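Long-range contacts in putative alpha-ketoglutarate-dependent taurine dioxygenase (Burkholderia xenovorans, PDB 5HSX), which probably acts as an iron(II)- and 2-oxoglutarate-dependent dioxygenase of the TauD/TfdA family: residues B[62-67]-B[257-262]; B[208-213]-B[265-270]. All blocks are in the same frame, centred on the assembly; numbering follows the deposited sequence.

Interaction 1. Residues B[62-67]-B[257-262]; sequences FREQFL and KWQAGS
Arg63 and Gln65 fasten the loop that follows strand 59-62 to the turn leading into strand 263-267, in a largely polar, partly buried contact where the first strand ends beside the start of its antiparallel neighbour in the mixed sheet. Arg63 NH1 and NH2 approach Lys257 O end-on, at 2.9 and 3.3 Å, and the oxygen lies in the guanidinium plane. The chain of Arg63 is bent at chi2 (-72°), which turns CD toward the turn, 3.3 Å from Ser262 OG. NH1 also donates to that hydroxyl at 2.9 Å, the oxygen lying slightly off the guanidinium plane, while Gln259 NE2 lies over one face. Residues 259-262 form a type II beta turn whose Gly261 O receives the backbone N-H of Gln65 at 2.8 Å. Gly261 also lets the ring of Phe66 come close, with CE1 3.6 Å from its CA; a beta carbon there would collide with the ring, and the backbone angles themselves favour glycine. A water between the loops accepts from Glu64 N, donates to Ala260 O and lies within hydrogen-bonding distance of Ser262 OG; another links Glu64 OE1 to Ala260 O. Gln65 turns its amide toward the loop at Leu38, whose N binds OE1. One backbone carbonyl and one hydroxyl of the turn, and Lys257 O ahead of it, thus take N-H donors from 62-67, and the pair from Arg63 would probably polarise that last carbonyl.

Interaction 2. Residues B[208-213]-B[265-270]; sequences RVHPET and FWDNRA
Arg208, near the end of strand 200-209, presents one guanidinium face to the aliphatic part of Arg269, its NH1 3.6 Å from Arg269 CG, their guanidinium planes nearly perpendicular. A water joins the carbonyl oxygens of both residues. His210 reaches tip to tip toward Asp267: NE2 donates to OD2 at 2.8 Å, almost straight (178°), on the syn side of the carboxylate. CG of His210 is anti to the backbone N (chi1 -166°), and ND1 accepts the backbone N-H groups of Glu212 and Thr213, fixing the ring's rotation. Its CE1 sits over one face of the Arg269 guanidinium, 3.4 Å from CZ. Pro211 CG packs against NH1 of that arginine. Glu212 OE2 takes both NH2 and NH1, at 2.9 and 3.1 Å, and also pairs with Arg51 of helix 44-57. Along the adjacent edge Arg269 grips Asp267 side-on, NE to OD1 at 2.9 Å and NH2, shared with Glu212, to OD2. Asp267 OD1 also accepts Arg269 N, closing an Asx turn within the type I turn 267-270. This salt-bridge network, buried except toward Glu212 and built round a His-carboxylate hydrogen bond, joins two sheets of the fold.

How the interactions relate
The centres of interactions 1 and 2 lie about 24 Å apart, yet strand 263-267 connects them: 257-262 leads into it, and 265-270 covers its last residues and the turn beyond. The segments alternate, in the order 62-67, 208-213, 257-262, 265-270, so the two contacts cross along the chain. Interaction 1 sits at the end of strand 59-62 and the start of 263-267, two inner strands of the mixed sheet. Interaction 2 ties the other end of 263-267 to the antiparallel sheet containing 200-209. The chain runs on into strand 271-274, whose His273 binds sodium with His123, Asp125 and Asn323; the first three match the family's His-X-Asp...His iron-binding set, so sodium probably occupies the iron position.

Interaction 1. Residues B[62-67]-B[257-262]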
loop_
_atom_site.group_PDB
_atom_site.type_symbol
_atom_site.label_atom_id
_atom_site.label_comp_id
_atom_site.label_asym_id
_atom_site.label_seq_id
_atom_site.Cartn_x
_atom_site.Cartn_y
_atom_site.Cartn_z
ATOM N N PHE B 62 -13.977 -5.342 -11.323
ATOM C CA PHE B 62 -14.315 -5.520 -12.725
ATOM C C PHE B 62 -13.646 -4.416 -13.533
ATOM O O PHE B 62 -13.394 -3.319 -13.021
ATOM C CB PHE B 62 -15.839 -5.481 -12.963
ATOM C CG PHE B 62 -16.627 -6.440 -12.099
ATOM C CD1 PHE B 62 -16.998 -7.690 -12.579
ATOM C CD2 PHE B 62 -17.013 -6.080 -10.812
ATOM C CE1 PHE B 62 -17.737 -8.574 -11.781
ATOM C CE2 PHE B 62 -17.744 -6.952 -10.014
ATOM C CZ PHE B 62 -18.107 -8.199 -10.500
ATOM N N ARG B 63 -13.360 -4.714 -14.797
ATOM C CA ARG B 63 -12.773 -3.758 -15.725
ATOM C C ARG B 63 -13.650 -3.621 -16.959
ATOM O O ARG B 63 -14.354 -4.559 -17.349
ATOM C CB ARG B 63 -11.362 -4.182 -16.166
ATOM C CG ARG B 63 -10.364 -4.381 -15.045
ATOM C CD ARG B 63 -9.936 -3.069 -14.424
ATOM N NE ARG B 63 -8.732 -3.239 -13.617
ATOM C CZ ARG B 63 -8.092 -2.249 -13.004
ATOM N NH1 ARG B 63 -8.548 -1.006 -13.084
ATOM N NH2 ARG B 63 -7.000 -2.505 -12.295
ATOM N N GLU B 64 -13.594 -2.439 -17.579
ATOM C CA GLU B 64 -14.263 -2.184 -18.855
ATOM C C GLU B 64 -15.772 -2.398 -18.752
ATOM O O GLU B 64 -16.398 -2.952 -19.658
ATOM C CB GLU B 64 -13.674 -3.048 -19.975
ATOM C CG GLU B 64 -12.208 -2.808 -20.255
ATOM C CD GLU B 64 -11.950 -1.419 -20.786
ATOM O OE1 GLU B 64 -11.128 -0.696 -20.183
ATOM O OE2 GLU B 64 -12.574 -1.046 -21.803
ATOM N N GLN B 65 -16.361 -1.949 -17.649
ATOM C CA GLN B 65 -17.807 -2.008 -17.431
ATOM C C GLN B 65 -18.326 -0.570 -17.413
ATOM O O GLN B 65 -18.299 0.101 -16.382
ATOM C CB GLN B 65 -18.124 -2.745 -16.132
ATOM C CG GLN B 65 -17.470 -4.118 -16.029
ATOM C CD GLN B 65 -18.063 -5.117 -17.008
ATOM O OE1 GLN B 65 -19.237 -5.026 -17.370
ATOM N NE2 GLN B 65 -17.251 -6.071 -17.446
ATOM N N PHE B 66 -18.797 -0.097 -18.561
ATOM C CA PHE B 66 -19.245 1.286 -18.711
ATOM C C PHE B 66 -20.756 1.312 -18.516
ATOM O O PHE B 66 -21.516 0.936 -19.413
ATOM C CB PHE B 66 -18.810 1.838 -20.063
ATOM C CG PHE B 66 -17.322 1.765 -20.271
ATOM C CD1 PHE B 66 -16.490 2.743 -19.747
ATOM C CD2 PHE B 66 -16.752 0.693 -20.942
ATOM C CE1 PHE B 66 -15.116 2.668 -19.911
ATOM C CE2 PHE B 66 -15.382 0.609 -21.109
ATOM C CZ PHE B 66 -14.563 1.595 -20.592
ATOM N N LEU B 67 -21.188 1.760 -17.337
ATOM C CA LEU B 67 -22.564 1.593 -16.889
ATOM C C LEU B 67 -23.295 2.927 -16.782
ATOM O O LEU B 67 -22.697 3.967 -16.493
ATOM C CB LEU B 67 -22.607 0.899 -15.525
ATOM C CG LEU B 67 -21.779 -0.378 -15.367
ATOM C CD1 LEU B 67 -21.930 -0.930 -13.954
ATOM C CD2 LEU B 67 -22.200 -1.415 -16.410
ATOM N N LYS B 257 -5.483 0.348 -8.840
ATOM C CA LYS B 257 -5.352 1.520 -9.691
ATOM C C LYS B 257 -6.544 1.560 -10.631
ATOM O O LYS B 257 -6.740 0.640 -11.437
ATOM C CB LYS B 257 -4.038 1.514 -10.471
ATOM C CG LYS B 257 -3.913 2.731 -11.385
ATOM C CD LYS B 257 -2.520 2.841 -11.977
ATOM C CE LYS B 257 -2.342 4.160 -12.736
ATOM N NZ LYS B 257 -3.250 4.302 -13.917
ATOM N N TRP B 258 -7.343 2.616 -10.511
ATOM C CA TRP B 258 -8.581 2.741 -11.265
ATOM C C TRP B 258 -8.327 3.018 -12.739
ATOM O O TRP B 258 -7.320 3.615 -13.127
ATOM C CB TRP B 258 -9.443 3.866 -10.690
ATOM C CG TRP B 258 -9.970 3.539 -9.345
ATOM C CD1 TRP B 258 -9.342 3.724 -8.147
ATOM C CD2 TRP B 258 -11.237 2.942 -9.050
ATOM N NE1 TRP B 258 -10.145 3.279 -7.123
ATOM C CE2 TRP B 258 -11.315 2.800 -7.655
ATOM C CE3 TRP B 258 -12.316 2.523 -9.836
ATOM C CZ2 TRP B 258 -12.427 2.250 -7.022
ATOM C CZ3 TRP B 258 -13.422 1.983 -9.208
ATOM C CH2 TRP B 258 -13.467 1.843 -7.812
ATOM N N GLN B 259 -9.267 2.569 -13.562
ATOM C CA GLN B 259 -9.410 3.017 -14.936
ATOM C C GLN B 259 -10.877 3.345 -15.156
ATOM O O GLN B 259 -11.745 2.890 -14.407
ATOM C CB GLN B 259 -8.949 1.953 -15.946
ATOM C CG GLN B 259 -7.486 1.543 -15.801
ATOM C CD GLN B 259 -7.117 0.427 -16.758
ATOM O OE1 GLN B 259 -7.490 0.456 -17.930
ATOM N NE2 GLN B 259 -6.399 -0.575 -16.257
ATOM N N ALA B 260 -11.153 4.144 -16.187
ATOM C CA ALA B 260 -12.537 4.358 -16.584
ATOM C C ALA B 260 -13.201 3.010 -16.836
ATOM O O ALA B 260 -12.610 2.116 -17.446
ATOM C CB ALA B 260 -12.609 5.233 -17.841
ATOM N N GLY B 261 -14.423 2.855 -16.331
ATOM C CA GLY B 261 -15.130 1.602 -16.467
ATOM C C GLY B 261 -14.785 0.556 -15.429
ATOM O O GLY B 261 -15.295 -0.569 -15.515
ATOM N N SER B 262 -13.940 0.875 -14.453
ATOM C CA SER B 262 -13.636 -0.100 -13.414
ATOM C C SER B 262 -14.700 -0.067 -12.325
ATOM O O SER B 262 -15.370 0.948 -12.109
ATOM C CB SER B 262 -12.255 0.152 -12.807
ATOM O OG SER B 262 -11.226 -0.049 -13.773
HETATM O O HOH W 1 -4.570 -2.211 -10.089
HETATM O O HOH W 2 -11.903 -0.306 -16.539
HETATM O O HOH W 3 -9.782 -1.290 -17.916
HETATM O O HOH W 4 -10.887 2.225 -19.587
HETATM O O HOH W 5 -17.706 1.479 -14.220
#

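Interaction 2. Residues B[208-213]-B[265-270]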
loop_
_atom_site.group_PDB
_atom_site.type_symbol
_atom_site.label_atom_id
_atom_site.label_comp_id
_atom_site.label_asym_id
_atom_site.label_seq_id
_atom_site.Cartn_x
_atom_site.Cartn_y
_atom_site.Cartn_z
ATOM N N ARG B 208 -16.253 -8.881 15.017
ATOM C CA ARG B 208 -17.546 -9.101 14.374
ATOM C C ARG B 208 -17.584 -10.482 13.733
ATOM O O ARG B 208 -16.737 -10.804 12.893
ATOM C CB ARG B 208 -17.844 -8.040 13.311
ATOM C CG ARG B 208 -19.203 -8.310 12.656
ATOM C CD ARG B 208 -19.645 -7.252 11.622
ATOM N NE ARG B 208 -21.002 -7.596 11.181
ATOM C CZ ARG B 208 -21.756 -6.868 10.358
ATOM N NH1 ARG B 208 -21.296 -5.723 9.867
ATOM N NH2 ARG B 208 -22.972 -7.296 10.028
ATOM N N VAL B 209 -18.591 -11.273 14.099
ATOM C CA VAL B 209 -18.758 -12.599 13.512
ATOM C C VAL B 209 -19.499 -12.476 12.186
ATOM O O VAL B 209 -20.661 -12.056 12.147
ATOM C CB VAL B 209 -19.498 -13.536 14.473
ATOM C CG1 VAL B 209 -19.649 -14.891 13.827
ATOM C CG2 VAL B 209 -18.723 -13.626 15.786
ATOM N N HIS B 210 -18.844 -12.887 11.106
ATOM C CA HIS B 210 -19.409 -12.701 9.770
ATOM C C HIS B 210 -20.684 -13.527 9.611
ATOM O O HIS B 210 -20.669 -14.743 9.850
ATOM C CB HIS B 210 -18.372 -13.085 8.712
ATOM C CG HIS B 210 -18.714 -12.622 7.332
ATOM N ND1 HIS B 210 -19.757 -13.150 6.606
ATOM C CD2 HIS B 210 -18.136 -11.684 6.538
ATOM C CE1 HIS B 210 -19.818 -12.549 5.430
ATOM N NE2 HIS B 210 -18.839 -11.663 5.359
ATOM N N PRO B 211 -21.805 -12.915 9.210
ATOM C CA PRO B 211 -23.079 -13.658 9.204
ATOM C C PRO B 211 -23.212 -14.701 8.099
ATOM O O PRO B 211 -24.118 -15.539 8.184
ATOM C CB PRO B 211 -24.137 -12.556 9.049
ATOM C CG PRO B 211 -23.425 -11.433 8.414
ATOM C CD PRO B 211 -21.995 -11.483 8.912
ATOM N N GLU B 212 -22.370 -14.682 7.068
ATOM C CA GLU B 212 -22.447 -15.695 6.022
ATOM C C GLU B 212 -21.337 -16.735 6.106
ATOM O O GLU B 212 -21.552 -17.885 5.726
ATOM C CB GLU B 212 -22.422 -15.046 4.634
ATOM C CG GLU B 212 -23.639 -14.189 4.324
ATOM C CD GLU B 212 -23.649 -13.680 2.887
ATOM O OE1 GLU B 212 -23.851 -14.490 1.953
ATOM O OE2 GLU B 212 -23.447 -12.466 2.690
ATOM N N THR B 213 -20.149 -16.370 6.587
ATOM C CA THR B 213 -19.043 -17.315 6.634
ATOM C C THR B 213 -18.709 -17.797 8.035
ATOM O O THR B 213 -18.003 -18.804 8.171
ATOM C CB THR B 213 -17.771 -16.696 6.037
ATOM O OG1 THR B 213 -17.290 -15.685 6.928
ATOM C CG2 THR B 213 -18.053 -16.077 4.667
ATOM N N PHE B 265 -16.192 -3.894 -5.704
ATOM C CA PHE B 265 -17.325 -4.454 -4.965
ATOM C C PHE B 265 -16.726 -5.081 -3.713
ATOM O O PHE B 265 -16.006 -6.080 -3.810
ATOM C CB PHE B 265 -18.040 -5.492 -5.843
ATOM C CG PHE B 265 -19.317 -6.093 -5.267
ATOM C CD1 PHE B 265 -19.873 -5.675 -4.065
ATOM C CD2 PHE B 265 -19.963 -7.093 -5.981
ATOM C CE1 PHE B 265 -21.053 -6.246 -3.595
ATOM C CE2 PHE B 265 -21.137 -7.671 -5.516
ATOM C CZ PHE B 265 -21.681 -7.250 -4.316
ATOM N N TRP B 266 -16.958 -4.485 -2.540
ATOM C CA TRP B 266 -16.282 -4.977 -1.346
ATOM C C TRP B 266 -17.257 -5.296 -0.221
ATOM O O TRP B 266 -18.349 -4.726 -0.129
ATOM C CB TRP B 266 -15.214 -4.004 -0.828
ATOM C CG TRP B 266 -15.681 -2.670 -0.313
ATOM C CD1 TRP B 266 -15.971 -2.349 0.983
ATOM C CD2 TRP B 266 -15.817 -1.460 -1.068
ATOM N NE1 TRP B 266 -16.312 -1.017 1.074
ATOM C CE2 TRP B 266 -16.222 -0.449 -0.169
ATOM C CE3 TRP B 266 -15.655 -1.137 -2.417
ATOM C CZ2 TRP B 266 -16.463 0.870 -0.578
ATOM C CZ3 TRP B 266 -15.888 0.179 -2.822
ATOM C CH2 TRP B 266 -16.298 1.159 -1.904
ATOM N N ASP B 267 -16.821 -6.223 0.631
ATOM C CA ASP B 267 -17.594 -6.727 1.766
ATOM C C ASP B 267 -17.159 -5.937 2.997
ATOM O O ASP B 267 -16.093 -6.188 3.563
ATOM C CB ASP B 267 -17.360 -8.227 1.944
ATOM C CG ASP B 267 -18.213 -8.833 3.054
ATOM O OD1 ASP B 267 -18.809 -8.070 3.846
ATOM O OD2 ASP B 267 -18.269 -10.076 3.145
ATOM N N ASN B 268 -17.998 -4.982 3.415
ATOM C CA ASN B 268 -17.717 -4.146 4.581
ATOM C C ASN B 268 -17.714 -4.913 5.893
ATOM O O ASN B 268 -17.289 -4.363 6.912
ATOM C CB ASN B 268 -18.752 -3.036 4.697
ATOM C CG ASN B 268 -18.538 -1.940 3.711
ATOM O OD1 ASN B 268 -17.449 -1.359 3.633
ATOM N ND2 ASN B 268 -19.580 -1.630 2.942
ATOM N N ARG B 269 -18.215 -6.138 5.920
ATOM C CA ARG B 269 -18.149 -6.887 7.158
ATOM C C ARG B 269 -16.771 -7.477 7.408
ATOM O O ARG B 269 -16.509 -7.940 8.525
ATOM C CB ARG B 269 -19.212 -7.987 7.139
ATOM C CG ARG B 269 -20.588 -7.417 6.816
ATOM C CD ARG B 269 -21.558 -8.489 6.407
ATOM N NE ARG B 269 -21.132 -9.144 5.179
ATOM C CZ ARG B 269 -21.866 -10.040 4.522
ATOM N NH1 ARG B 269 -23.077 -10.370 4.962
ATOM N NH2 ARG B 269 -21.390 -10.599 3.419
ATOM N N ALA B 270 -15.883 -7.449 6.406
ATOM C CA ALA B 270 -14.572 -8.073 6.508
ATOM C C ALA B 270 -13.435 -7.166 6.057
ATOM O O ALA B 270 -12.302 -7.642 5.944
ATOM C CB ALA B 270 -14.530 -9.370 5.690
HETATM O O HOH W 6 -17.685 -9.978 10.052
#